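Local coordinates for protein nucleoside-diphosphate-sugar epimerase (Pseudomonas aeruginosa, PDB 2X4G) that belongs to the NAD-dependent epimerase/dehydratase family, probably binds a dinucleotide cofactor, and is thought to act in an NAD-linked reaction on a nucleotide-activated sugar, at residues 195-200 with 253-258; 214-219 with 321-326; 64-69 with 106-111; 100-105 with 156-161. All blocks are in the same frame, centred on the assembly; numbering follows the deposited sequence.

Contact 1 of 4, residues 195-200 with 253-258; sequences GRVITA and RRIAEL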
loop_
_atom_site.group_PDB
_atom_site.type_symbol
_atom_site.label_atom_id
_atom_site.label_comp_id
_atom_site.label_asym_id
_atom_site.label_seq_id
_atom_site.Cartn_x
_atom_site.Cartn_y
_atom_site.Cartn_z
ATOM N N GLY A 195 18.816 -1.628 -9.145
ATOM C CA GLY A 195 19.236 -3.016 -9.233
ATOM C C GLY A 195 18.551 -4.012 -8.308
ATOM O O GLY A 195 19.069 -5.125 -8.136
ATOM N N ARG A 196 17.408 -3.657 -7.707
ATOM C CA ARG A 196 16.626 -4.657 -6.958
ATOM C C ARG A 196 16.058 -5.723 -7.906
ATOM O O ARG A 196 15.736 -6.821 -7.462
ATOM C CB ARG A 196 15.512 -4.029 -6.083
ATOM C CG ARG A 196 15.926 -3.886 -4.584
ATOM C CD ARG A 196 14.885 -3.185 -3.637
ATOM N NE ARG A 196 14.976 -1.716 -3.674
ATOM C CZ ARG A 196 14.171 -0.864 -3.019
ATOM N NH1 ARG A 196 13.186 -1.310 -2.244
ATOM N NH2 ARG A 196 14.351 0.457 -3.143
ATOM N N VAL A 197 15.953 -5.398 -9.205
ATOM C CA VAL A 197 15.519 -6.373 -10.204
ATOM C C VAL A 197 16.470 -7.534 -10.189
ATOM O O VAL A 197 16.054 -8.681 -10.221
ATOM C CB VAL A 197 15.561 -5.879 -11.669
ATOM C CG1 VAL A 197 14.578 -6.703 -12.500
ATOM C CG2 VAL A 197 15.229 -4.437 -11.785
ATOM N N ILE A 198 17.759 -7.204 -10.157
ATOM C CA ILE A 198 18.810 -8.194 -10.259
ATOM C C ILE A 198 18.813 -9.048 -9.028
ATOM O O ILE A 198 18.848 -10.254 -9.126
ATOM C CB ILE A 198 20.186 -7.544 -10.464
ATOM C CG1 ILE A 198 20.290 -6.984 -11.887
ATOM C CG2 ILE A 198 21.272 -8.546 -10.198
ATOM C CD1 ILE A 198 21.321 -5.902 -12.032
ATOM N N THR A 199 18.738 -8.427 -7.860
ATOM C CA THR A 199 18.748 -9.202 -6.620
ATOM C C THR A 199 17.425 -9.945 -6.379
ATOM O O THR A 199 17.442 -11.063 -5.871
ATOM C CB THR A 199 19.157 -8.357 -5.400
ATOM O OG1 THR A 199 18.184 -7.341 -5.146
ATOM C CG2 THR A 199 20.517 -7.710 -5.645
ATOM N N ALA A 200 16.291 -9.360 -6.758
ATOM C CA ALA A 200 15.013 -10.047 -6.579
ATOM C C ALA A 200 15.043 -11.354 -7.363
ATOM O O ALA A 200 14.811 -12.442 -6.808
ATOM C CB ALA A 200 13.861 -9.180 -7.021
ATOM N N ARG A 253 14.707 -11.832 -18.634
ATOM C CA ARG A 253 15.224 -13.120 -19.086
ATOM C C ARG A 253 16.751 -13.135 -19.110
ATOM O O ARG A 253 17.363 -14.160 -18.807
ATOM C CB ARG A 253 14.618 -13.504 -20.450
ATOM C CG ARG A 253 14.866 -14.963 -20.885
ATOM C CD ARG A 253 14.471 -15.226 -22.343
ATOM N NE ARG A 253 14.667 -14.051 -23.199
ATOM C CZ ARG A 253 15.848 -13.621 -23.650
ATOM N NH1 ARG A 253 16.975 -14.256 -23.340
ATOM N NH2 ARG A 253 15.908 -12.532 -24.407
ATOM N N ARG A 254 17.373 -12.011 -19.421
ATOM C CA ARG A 254 18.818 -12.025 -19.563
ATOM C C ARG A 254 19.436 -12.170 -18.187
ATOM O O ARG A 254 20.341 -12.958 -17.976
ATOM C CB ARG A 254 19.333 -10.773 -20.267
ATOM C CG ARG A 254 18.622 -10.460 -21.603
ATOM C CD ARG A 254 19.276 -11.090 -22.834
ATOM N NE ARG A 254 20.530 -10.429 -23.209
ATOM C CZ ARG A 254 20.617 -9.220 -23.772
ATOM N NH1 ARG A 254 21.821 -8.716 -24.064
ATOM N NH2 ARG A 254 19.509 -8.511 -24.038
ATOM N N ILE A 255 18.907 -11.412 -17.242
ATOM C CA ILE A 255 19.370 -11.450 -15.857
ATOM C C ILE A 255 19.214 -12.854 -15.326
ATOM O O ILE A 255 20.141 -13.377 -14.734
ATOM C CB ILE A 255 18.584 -10.445 -14.961
ATOM C CG1 ILE A 255 18.921 -9.004 -15.361
ATOM C CG2 ILE A 255 18.878 -10.681 -13.481
ATOM C CD1 ILE A 255 17.965 -7.998 -14.816
ATOM N N ALA A 256 18.057 -13.475 -15.545
ATOM C CA ALA A 256 17.878 -14.883 -15.163
ATOM C C ALA A 256 18.965 -15.783 -15.760
ATOM O O ALA A 256 19.615 -16.552 -15.055
ATOM C CB ALA A 256 16.521 -15.383 -15.572
ATOM N N GLU A 257 19.177 -15.675 -17.061
ATOM C CA GLU A 257 20.094 -16.587 -17.741
ATOM C C GLU A 257 21.505 -16.462 -17.181
ATOM O O GLU A 257 22.190 -17.474 -16.978
ATOM C CB GLU A 257 20.054 -16.359 -19.254
ATOM C CG GLU A 257 18.749 -16.870 -19.882
ATOM C CD GLU A 257 18.465 -16.290 -21.268
ATOM O OE1 GLU A 257 19.340 -15.572 -21.813
ATOM O OE2 GLU A 257 17.361 -16.555 -21.810
ATOM N N LEU A 258 21.910 -15.219 -16.903
ATOM C CA LEU A 258 23.218 -14.915 -16.344
ATOM C C LEU A 258 23.363 -15.404 -14.910
ATOM O O LEU A 258 24.446 -15.810 -14.512
ATOM C CB LEU A 258 23.460 -13.419 -16.390
ATOM C CG LEU A 258 23.586 -12.843 -17.795
ATOM C CD1 LEU A 258 23.662 -11.332 -17.713
ATOM C CD2 LEU A 258 24.824 -13.459 -18.493
#
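The C-terminal half of this extended short-chain dehydrogenase-like fold packs helix 196-202 against helix 248-259, and I255 is the residue that bridges them, reaching V197 and I198. The join is lean, with 126 Å² buried in total and no hydrogen bond across it, yet all three touching residues are buried. I255 alone accounts for 70 Å² of that area. The backbones come closest at I198 and I255, whose CA atoms are 6.5 Å apart. The methyl tip of I255 does most of the work: CD1 stands 3.9 Å from CG1 of I198 and 4.3 Å from CG1 of V197, which places it over the adjoining pair of side chains at the start of the shorter helix. Its branch is extended (chi2 165°), carrying CD1 out from the helix, while CG2 of I255 approaches CA of I198 at 4.1 Å. The CB atoms of V197 and I255 are directed at the opposing helix; that of I198 is turned to the side, and its CG1 branch, lying beside the backbone N (chi1 -73°), makes the touch. The two isoleucine side chains cross at about a right angle, so the touch is local and not a lengthwise overlap. V197 also leans on M206, and I198 meets A330 and F334 of helix 323-336, which makes the isoleucine pair part of a larger apolar cluster. Such an apolar helix-to-helix junction fits the C-terminal region that in extended members of the family usually shapes the substrate side.

Contact 2 of 4, residues 214-219 with 321-326; sequences RNVIDA and TALDDT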
loop_
_atom_site.group_PDB
_atom_site.type_symbol
_atom_site.label_atom_id
_atom_site.label_comp_id
_atom_site.label_asym_id
_atom_site.label_seq_id
_atom_site.Cartn_x
_atom_site.Cartn_y
_atom_site.Cartn_z
ATOM N N ARG A 214 11.045 -0.417 -21.706
ATOM C CA ARG A 214 11.943 0.305 -20.813
ATOM C C ARG A 214 13.282 0.571 -21.456
ATOM O O ARG A 214 13.751 -0.236 -22.238
ATOM C CB ARG A 214 12.157 -0.523 -19.554
ATOM C CG ARG A 214 12.781 0.263 -18.429
ATOM C CD ARG A 214 12.756 -0.507 -17.124
ATOM N NE ARG A 214 11.401 -0.630 -16.598
ATOM C CZ ARG A 214 10.743 0.341 -15.967
ATOM N NH1 ARG A 214 11.305 1.538 -15.779
ATOM N NH2 ARG A 214 9.504 0.115 -15.536
ATOM N N ASN A 215 13.891 1.705 -21.123
ATOM C CA ASN A 215 15.282 1.981 -21.492
ATOM C C ASN A 215 16.191 1.850 -20.287
ATOM O O ASN A 215 15.982 2.504 -19.251
ATOM C CB ASN A 215 15.466 3.367 -22.090
ATOM C CG ASN A 215 16.867 3.563 -22.691
ATOM O OD1 ASN A 215 17.758 4.093 -22.034
ATOM N ND2 ASN A 215 17.061 3.123 -23.936
ATOM N N VAL A 216 17.201 0.995 -20.451
ATOM C CA VAL A 216 18.182 0.691 -19.427
ATOM C C VAL A 216 19.521 1.292 -19.836
ATOM O O VAL A 216 19.856 1.279 -21.018
ATOM C CB VAL A 216 18.307 -0.829 -19.278
ATOM C CG1 VAL A 216 19.586 -1.222 -18.541
ATOM C CG2 VAL A 216 17.106 -1.347 -18.550
ATOM N N ILE A 217 20.271 1.827 -18.873
ATOM C CA ILE A 217 21.569 2.449 -19.153
ATOM C C ILE A 217 22.610 2.049 -18.122
ATOM O O ILE A 217 22.319 1.888 -16.936
ATOM C CB ILE A 217 21.513 4.006 -19.241
ATOM C CG1 ILE A 217 22.832 4.540 -19.842
ATOM C CG2 ILE A 217 21.224 4.620 -17.882
ATOM C CD1 ILE A 217 23.093 5.973 -19.655
ATOM N N ASP A 218 23.829 1.865 -18.614
ATOM C CA ASP A 218 24.947 1.433 -17.809
ATOM C C ASP A 218 25.327 2.597 -16.861
ATOM O O ASP A 218 25.338 3.759 -17.255
ATOM C CB ASP A 218 26.069 1.007 -18.766
ATOM C CG ASP A 218 27.384 0.657 -18.072
ATOM O OD1 ASP A 218 27.604 -0.545 -17.828
ATOM O OD2 ASP A 218 28.223 1.566 -17.823
ATOM N N ALA A 219 25.593 2.283 -15.604
ATOM C CA ALA A 219 25.826 3.307 -14.620
ATOM C C ALA A 219 27.055 4.140 -14.974
ATOM O O ALA A 219 27.007 5.374 -14.923
ATOM C CB ALA A 219 25.980 2.695 -13.246
ATOM N N THR A 321 28.610 0.217 -24.419
ATOM C CA THR A 321 28.759 -0.972 -23.563
ATOM C C THR A 321 27.680 -2.013 -23.868
ATOM O O THR A 321 26.515 -1.689 -23.944
ATOM C CB THR A 321 28.706 -0.576 -22.044
ATOM O OG1 THR A 321 29.622 0.498 -21.804
ATOM C CG2 THR A 321 29.075 -1.722 -21.132
ATOM N N ALA A 322 28.082 -3.265 -24.061
ATOM C CA ALA A 322 27.125 -4.361 -24.214
ATOM C C ALA A 322 26.316 -4.454 -22.940
ATOM O O ALA A 322 26.870 -4.284 -21.857
ATOM C CB ALA A 322 27.838 -5.666 -24.465
ATOM N N LEU A 323 25.017 -4.713 -23.082
ATOM C CA LEU A 323 24.110 -4.893 -21.940
ATOM C C LEU A 323 24.514 -6.001 -21.003
ATOM O O LEU A 323 24.255 -5.909 -19.833
ATOM C CB LEU A 323 22.694 -5.223 -22.416
ATOM C CG LEU A 323 21.627 -5.336 -21.322
ATOM C CD1 LEU A 323 21.609 -4.072 -20.440
ATOM C CD2 LEU A 323 20.279 -5.575 -21.977
ATOM N N ASP A 324 25.101 -7.070 -21.533
ATOM C CA ASP A 324 25.495 -8.211 -20.715
ATOM C C ASP A 324 26.631 -7.809 -19.802
ATOM O O ASP A 324 26.700 -8.269 -18.653
ATOM C CB ASP A 324 25.975 -9.381 -21.583
ATOM C CG ASP A 324 24.844 -10.242 -22.111
ATOM O OD1 ASP A 324 25.179 -11.249 -22.790
ATOM O OD2 ASP A 324 23.648 -9.937 -21.853
ATOM N N ASP A 325 27.542 -6.987 -20.321
ATOM C CA ASP A 325 28.696 -6.544 -19.544
ATOM C C ASP A 325 28.216 -5.706 -18.357
ATOM O O ASP A 325 28.777 -5.788 -17.274
ATOM C CB ASP A 325 29.684 -5.753 -20.412
ATOM C CG ASP A 325 30.243 -6.580 -21.564
ATOM O OD1 ASP A 325 31.190 -7.353 -21.359
ATOM O OD2 ASP A 325 29.726 -6.470 -22.695
ATOM N N THR A 326 27.158 -4.927 -18.566
ATOM C CA THR A 326 26.585 -4.101 -17.507
ATOM C C THR A 326 25.909 -4.981 -16.487
ATOM O O THR A 326 26.199 -4.888 -15.304
ATOM C CB THR A 326 25.543 -3.157 -18.053
ATOM O OG1 THR A 326 26.170 -2.265 -18.967
ATOM C CG2 THR A 326 24.893 -2.391 -16.952
HETATM O O HOH W 1 30.699 0.991 -18.707
#
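D218 OD1 is gripped by two groups: the hydroxyl of T326, which donates to it with OG1 at 2.5 Å, and R329 of the same chain, whose NH1 forms a salt bridge with it. The hydroxyl arrives on the anti side of the carboxylate and only 15° out of its plane. D218 is set for this by its first torsion, which turns CG anti to the backbone N (chi1 174°) and sends the carboxylate from the end of strand 213-218 toward helix 323-336. The other oxygen, OD2, accepts from the backbone N of E221, the N-cap bond of helix 219-232. OD2 also accepts a hydrogen bond from a water, 2.7 Å from D218 OD2; the water's further link to T321 OG1, at 3.3 Å, is weak. Beside the carboxylate, CG2 of T321 lies 3.8 Å from D218 OD1. Two residues earlier on the strand the contact is apolar: V216 CG1 meets L323 CD1 at 4.0 Å, the two side chains crossing at about a right angle. L323 rests in addition on H244 and L246 of the neighbouring strand 238-247. A buried carboxylate with a hydroxyl, an arginine, a helix N-H and a water around it is well compensated. R329 and the N-terminus of helix 219-232 would probably favour its ionised form, while T326 and R329 bind the strand end to helix 323-336.

Contact 3 of 4, residues 64-69 with 106-111; sequences EMLDHA and TNPFYA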
loop_
_atom_site.group_PDB
_atom_site.type_symbol
_atom_site.label_atom_id
_atom_site.label_comp_id
_atom_site.label_asym_id
_atom_site.label_seq_id
_atom_site.Cartn_x
_atom_site.Cartn_y
_atom_site.Cartn_z
ATOM N N GLU A 64 23.756 20.442 5.156
ATOM C CA GLU A 64 22.391 19.910 5.198
ATOM C C GLU A 64 21.586 20.645 4.128
ATOM O O GLU A 64 21.772 21.831 3.891
ATOM C CB GLU A 64 21.758 20.069 6.592
ATOM C CG GLU A 64 22.334 19.112 7.647
ATOM C CD GLU A 64 22.260 19.663 9.078
ATOM O OE1 GLU A 64 23.333 19.957 9.671
ATOM O OE2 GLU A 64 21.133 19.813 9.611
ATOM N N MET A 65 20.689 19.932 3.471
ATOM C CA MET A 65 20.050 20.464 2.277
ATOM C C MET A 65 18.924 21.445 2.543
ATOM O O MET A 65 18.221 21.833 1.606
ATOM C CB MET A 65 19.515 19.313 1.449
ATOM C CG MET A 65 20.606 18.359 1.001
ATOM S SD MET A 65 20.332 17.935 -0.725
ATOM C CE MET A 65 18.767 17.008 -0.650
ATOM N N LEU A 66 18.740 21.825 3.808
ATOM C CA LEU A 66 17.742 22.824 4.182
ATOM C C LEU A 66 18.411 23.949 4.961
ATOM O O LEU A 66 17.773 24.594 5.787
ATOM C CB LEU A 66 16.624 22.175 5.014
ATOM C CG LEU A 66 15.887 21.004 4.342
ATOM C CD1 LEU A 66 14.853 20.379 5.282
ATOM C CD2 LEU A 66 15.231 21.432 3.016
ATOM N N ASP A 67 19.688 24.192 4.650
ATOM C CA ASP A 67 20.583 25.104 5.396
ATOM C C ASP A 67 21.264 26.077 4.404
ATOM O O ASP A 67 22.397 25.851 3.972
ATOM C CB ASP A 67 21.596 24.233 6.174
ATOM C CG ASP A 67 22.747 25.020 6.790
ATOM O OD1 ASP A 67 22.642 26.238 7.034
ATOM O OD2 ASP A 67 23.781 24.376 7.048
ATOM N N HIS A 68 20.559 27.159 4.059
ATOM C CA HIS A 68 20.966 28.096 2.984
ATOM C C HIS A 68 22.336 28.744 3.183
ATOM O O HIS A 68 22.980 29.117 2.219
ATOM C CB HIS A 68 19.940 29.226 2.801
ATOM C CG HIS A 68 18.520 28.759 2.732
ATOM N ND1 HIS A 68 17.664 28.817 3.815
ATOM C CD2 HIS A 68 17.805 28.226 1.714
ATOM C CE1 HIS A 68 16.484 28.333 3.469
ATOM N NE2 HIS A 68 16.544 27.964 2.200
ATOM N N ALA A 69 22.762 28.917 4.426
ATOM C CA ALA A 69 24.101 29.439 4.708
ATOM C C ALA A 69 25.167 28.444 4.218
ATOM O O ALA A 69 26.178 28.840 3.627
ATOM C CB ALA A 69 24.265 29.706 6.214
ATOM N N THR A 106 14.522 20.658 -3.222
ATOM C CA THR A 106 15.222 21.309 -4.324
ATOM C C THR A 106 15.208 22.820 -4.216
ATOM O O THR A 106 16.146 23.480 -4.647
ATOM C CB THR A 106 14.639 20.956 -5.701
ATOM O OG1 THR A 106 13.223 21.151 -5.674
ATOM C CG2 THR A 106 14.969 19.518 -6.095
ATOM N N ASN A 107 14.148 23.386 -3.662
ATOM C CA ASN A 107 14.001 24.829 -3.755
ATOM C C ASN A 107 15.164 25.594 -3.116
ATOM O O ASN A 107 15.676 26.540 -3.720
ATOM C CB ASN A 107 12.656 25.308 -3.220
ATOM C CG ASN A 107 12.081 26.417 -4.067
ATOM O OD1 ASN A 107 12.041 26.312 -5.306
ATOM N ND2 ASN A 107 11.652 27.500 -3.423
ATOM N N PRO A 108 15.611 25.179 -1.915
ATOM C CA PRO A 108 16.743 25.878 -1.316
ATOM C C PRO A 108 18.024 25.755 -2.143
ATOM O O PRO A 108 18.835 26.680 -2.172
ATOM C CB PRO A 108 16.911 25.183 0.047
ATOM C CG PRO A 108 15.610 24.570 0.333
ATOM C CD PRO A 108 15.077 24.151 -1.009
ATOM N N PHE A 109 18.200 24.618 -2.798
ATOM C CA PHE A 109 19.394 24.370 -3.587
ATOM C C PHE A 109 19.498 25.403 -4.689
ATOM O O PHE A 109 20.547 26.000 -4.894
ATOM C CB PHE A 109 19.362 22.948 -4.162
ATOM C CG PHE A 109 20.343 22.721 -5.270
ATOM C CD1 PHE A 109 21.681 22.496 -4.989
ATOM C CD2 PHE A 109 19.929 22.743 -6.590
ATOM C CE1 PHE A 109 22.584 22.303 -5.993
ATOM C CE2 PHE A 109 20.823 22.545 -7.595
ATOM C CZ PHE A 109 22.161 22.325 -7.299
ATOM N N TYR A 110 18.394 25.606 -5.393
ATOM C CA TYR A 110 18.333 26.604 -6.453
ATOM C C TYR A 110 18.565 27.999 -5.880
ATOM O O TYR A 110 19.332 28.803 -6.434
ATOM C CB TYR A 110 16.985 26.547 -7.157
ATOM C CG TYR A 110 16.782 25.313 -7.999
ATOM C CD1 TYR A 110 17.637 25.012 -9.037
ATOM C CD2 TYR A 110 15.729 24.456 -7.765
ATOM C CE1 TYR A 110 17.456 23.885 -9.824
ATOM C CE2 TYR A 110 15.537 23.324 -8.549
ATOM C CZ TYR A 110 16.400 23.050 -9.578
ATOM O OH TYR A 110 16.199 21.941 -10.356
ATOM N N ALA A 111 17.911 28.272 -4.758
ATOM C CA ALA A 111 18.193 29.483 -4.003
ATOM C C ALA A 111 19.705 29.664 -3.833
ATOM O O ALA A 111 20.243 30.693 -4.238
ATOM C CB ALA A 111 17.497 29.445 -2.639
#
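L66 and H68 reach P108 through similar first torsions: each CG sits beside its own backbone N (chi1 -57° and -47°). Neither CB is aimed at the proline, that of L66 pointing away, and the torsions bring the ends of both side chains back to it. The setting is the Rossmann-type domain, where 64-69 follows strand 59-62 and leads into helix 68-74, and helix 98-116 belongs to the next crossover, between strands 80-83 and 121-124. P108 is the hub: it accounts for 70 Å² of the 175 Å² buried in the contact, and its CB is directed at 64-69. L66 lies alongside the proline ring, pointing the same way, with CD2 4.1 Å from P108 CG. The H68 side chain crosses that of P108 obliquely, bringing CD2 and NE2 of H68 to P108 CB. Helix 98-116 is kinked at P108, whose N has no bond to the preceding turn, as expected of a residue without an amide hydrogen. The next residue, F109, meets F83 of strand 80-83, their ring planes at about 45°. No hydrogen bond crosses the contact, which rests on van der Waals packing: P108 CB is 3.9 Å from M65 O and 3.5 Å from H68 NE2.

Contact 4 of 4, residues 100-105 with 156-161; sequences ASALGQ and VLCKWA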
loop_
_atom_site.group_PDB
_atom_site.type_symbol
_atom_site.label_atom_id
_atom_site.label_comp_id
_atom_site.label_asym_id
_atom_site.label_seq_id
_atom_site.Cartn_x
_atom_site.Cartn_y
_atom_site.Cartn_z
ATOM N N ALA A 100 5.023 18.024 -2.492
ATOM C CA ALA A 100 5.376 19.217 -1.703
ATOM C C ALA A 100 6.787 19.198 -1.107
ATOM O O ALA A 100 7.458 20.239 -1.055
ATOM C CB ALA A 100 4.362 19.405 -0.583
ATOM N N SER A 101 7.210 18.020 -0.647
ATOM C CA SER A 101 8.493 17.838 0.040
ATOM C C SER A 101 9.618 17.482 -0.915
ATOM O O SER A 101 10.784 17.584 -0.540
ATOM C CB SER A 101 8.382 16.738 1.091
ATOM O OG SER A 101 8.031 15.515 0.479
ATOM N N ALA A 102 9.273 17.031 -2.122
ATOM C CA ALA A 102 10.251 16.885 -3.202
ATOM C C ALA A 102 10.711 18.285 -3.603
ATOM O O ALA A 102 11.918 18.575 -3.652
ATOM C CB ALA A 102 9.639 16.149 -4.390
ATOM N N LEU A 103 9.730 19.155 -3.844
ATOM C CA LEU A 103 9.986 20.555 -4.146
ATOM C C LEU A 103 10.664 21.269 -2.989
ATOM O O LEU A 103 11.456 22.177 -3.208
ATOM C CB LEU A 103 8.687 21.272 -4.511
ATOM C CG LEU A 103 7.991 20.803 -5.791
ATOM C CD1 LEU A 103 6.709 21.592 -5.979
ATOM C CD2 LEU A 103 8.898 20.948 -7.015
ATOM N N GLY A 104 10.364 20.847 -1.764
ATOM C CA GLY A 104 10.951 21.446 -0.574
ATOM C C GLY A 104 12.444 21.209 -0.416
ATOM O O GLY A 104 13.143 22.005 0.219
ATOM N N GLN A 105 12.934 20.109 -0.969
ATOM C CA GLN A 105 14.360 19.815 -0.936
ATOM C C GLN A 105 15.087 20.598 -2.017
ATOM O O GLN A 105 16.170 21.145 -1.757
ATOM C CB GLN A 105 14.625 18.315 -1.126
ATOM C CG GLN A 105 14.250 17.430 0.098
ATOM C CD GLN A 105 14.489 15.914 -0.142
ATOM O OE1 GLN A 105 15.399 15.508 -0.903
ATOM N NE2 GLN A 105 13.671 15.081 0.519
ATOM N N VAL A 156 4.426 10.132 -11.095
ATOM C CA VAL A 156 4.515 10.943 -12.318
ATOM C C VAL A 156 4.380 12.422 -11.979
ATOM O O VAL A 156 5.046 13.256 -12.576
ATOM C CB VAL A 156 3.397 10.594 -13.348
ATOM C CG1 VAL A 156 3.268 11.699 -14.402
ATOM C CG2 VAL A 156 3.644 9.246 -13.996
ATOM N N LEU A 157 3.514 12.737 -11.012
ATOM C CA LEU A 157 3.195 14.116 -10.674
ATOM C C LEU A 157 4.396 14.790 -10.043
ATOM O O LEU A 157 4.786 15.902 -10.410
ATOM C CB LEU A 157 2.011 14.138 -9.721
ATOM C CG LEU A 157 1.286 15.474 -9.631
ATOM C CD1 LEU A 157 0.667 15.848 -10.968
ATOM C CD2 LEU A 157 0.212 15.418 -8.554
ATOM N N CYS A 158 4.991 14.087 -9.094
ATOM C CA CYS A 158 6.208 14.536 -8.463
ATOM C C CYS A 158 7.327 14.705 -9.503
ATOM O O CYS A 158 8.016 15.723 -9.559
ATOM C CB CYS A 158 6.604 13.544 -7.375
ATOM S SG CYS A 158 8.273 13.796 -6.818
ATOM N N LYS A 159 7.485 13.714 -10.360
ATOM C CA LYS A 159 8.499 13.799 -11.409
ATOM C C LYS A 159 8.208 14.893 -12.435
ATOM O O LYS A 159 9.125 15.513 -12.950
ATOM C CB LYS A 159 8.711 12.426 -12.073
ATOM C CG LYS A 159 9.927 11.643 -11.509
ATOM C CD LYS A 159 9.973 11.547 -9.970
ATOM C CE LYS A 159 11.347 11.099 -9.458
ATOM N NZ LYS A 159 12.462 11.941 -10.026
ATOM N N TRP A 160 6.943 15.152 -12.717
ATOM C CA TRP A 160 6.574 16.259 -13.601
ATOM C C TRP A 160 6.897 17.594 -12.957
ATOM O O TRP A 160 7.367 18.500 -13.622
ATOM C CB TRP A 160 5.080 16.215 -13.951
ATOM C CG TRP A 160 4.567 17.484 -14.549
ATOM C CD1 TRP A 160 4.591 17.832 -15.857
ATOM C CD2 TRP A 160 3.955 18.577 -13.853
ATOM N NE1 TRP A 160 4.038 19.075 -16.030
ATOM C CE2 TRP A 160 3.640 19.557 -14.813
ATOM C CE3 TRP A 160 3.644 18.822 -12.510
ATOM C CZ2 TRP A 160 3.016 20.766 -14.478
ATOM C CZ3 TRP A 160 3.037 20.028 -12.174
ATOM C CH2 TRP A 160 2.723 20.981 -13.154
ATOM N N ALA A 161 6.616 17.720 -11.667
ATOM C CA ALA A 161 6.851 18.981 -10.953
ATOM C C ALA A 161 8.334 19.368 -10.934
ATOM O O ALA A 161 8.699 20.474 -11.309
ATOM C CB ALA A 161 6.315 18.892 -9.539
#
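A102 and C158 meet with a methyl against a sulfur: CB of A102 points at helix 154-171, and SG of C158 comes across to 3.6 Å from it. The CB of C158 is not aimed straight at the other helix; it is the torsion chi1 166°, setting SG anti to the backbone N, that delivers the sulfur to the alanine methyl. At the next residue of helix 98-116 and about one turn on in helix 154-171, the roles reverse: the alanine is now A161 and the longer side chain L103. A161 offers its methyl toward helix 98-116. L103 CG lies beside the backbone N (chi1 -65°); CD1 continues the chain in extended form, while the other methyl, CD2, meets A161 CB at 4.2 Å. Each helix thus supplies one alanine methyl and one longer partner, and the CA atoms of A102 and C158 are 7.0 Å apart while those of L103 and A161 stand at 7.7 Å. The contact buries 129 Å² and carries no hydrogen bond across it. L162, next along helix 154-171, touches both A102 and L103 and extends the same seam. The CB of K159 points away from helix 98-116, and its side chain rests on S126; its place in the sequence is that of the lysine in the Tyr-x-x-x-Lys pattern of short-chain dehydrogenases. Neither segment is touched by the second subunit. Strands 80-83, 121-124 and 176-185 are parallel neighbours, and helices 98-116 and 154-171 are the successive crossover helices between them, packed side by side as in a Rossmann fold.

How the contacts relate
Contacts 1 and 2 are buried and lie on the same side of the chain's centre, joined by a salt bridge between R254 NH1 and D324 OD2 at 3.1 Å. Contact 1 is apolar across its interface, whereas contact 2 adds a buried carboxylate with several polar partners. Contacts 3 and 4 are nearer the surface, share helix 98-116 and touch where L66 CD2 packs 3.5 Å from G104 O; both rely on dispersion contacts, around a proline in one and alanine methyls in the other. Contact 2 joins the continuing central sheet to the last helix and contact 1 packs two helices beyond it, its centre about 38 Å from that of contact 3.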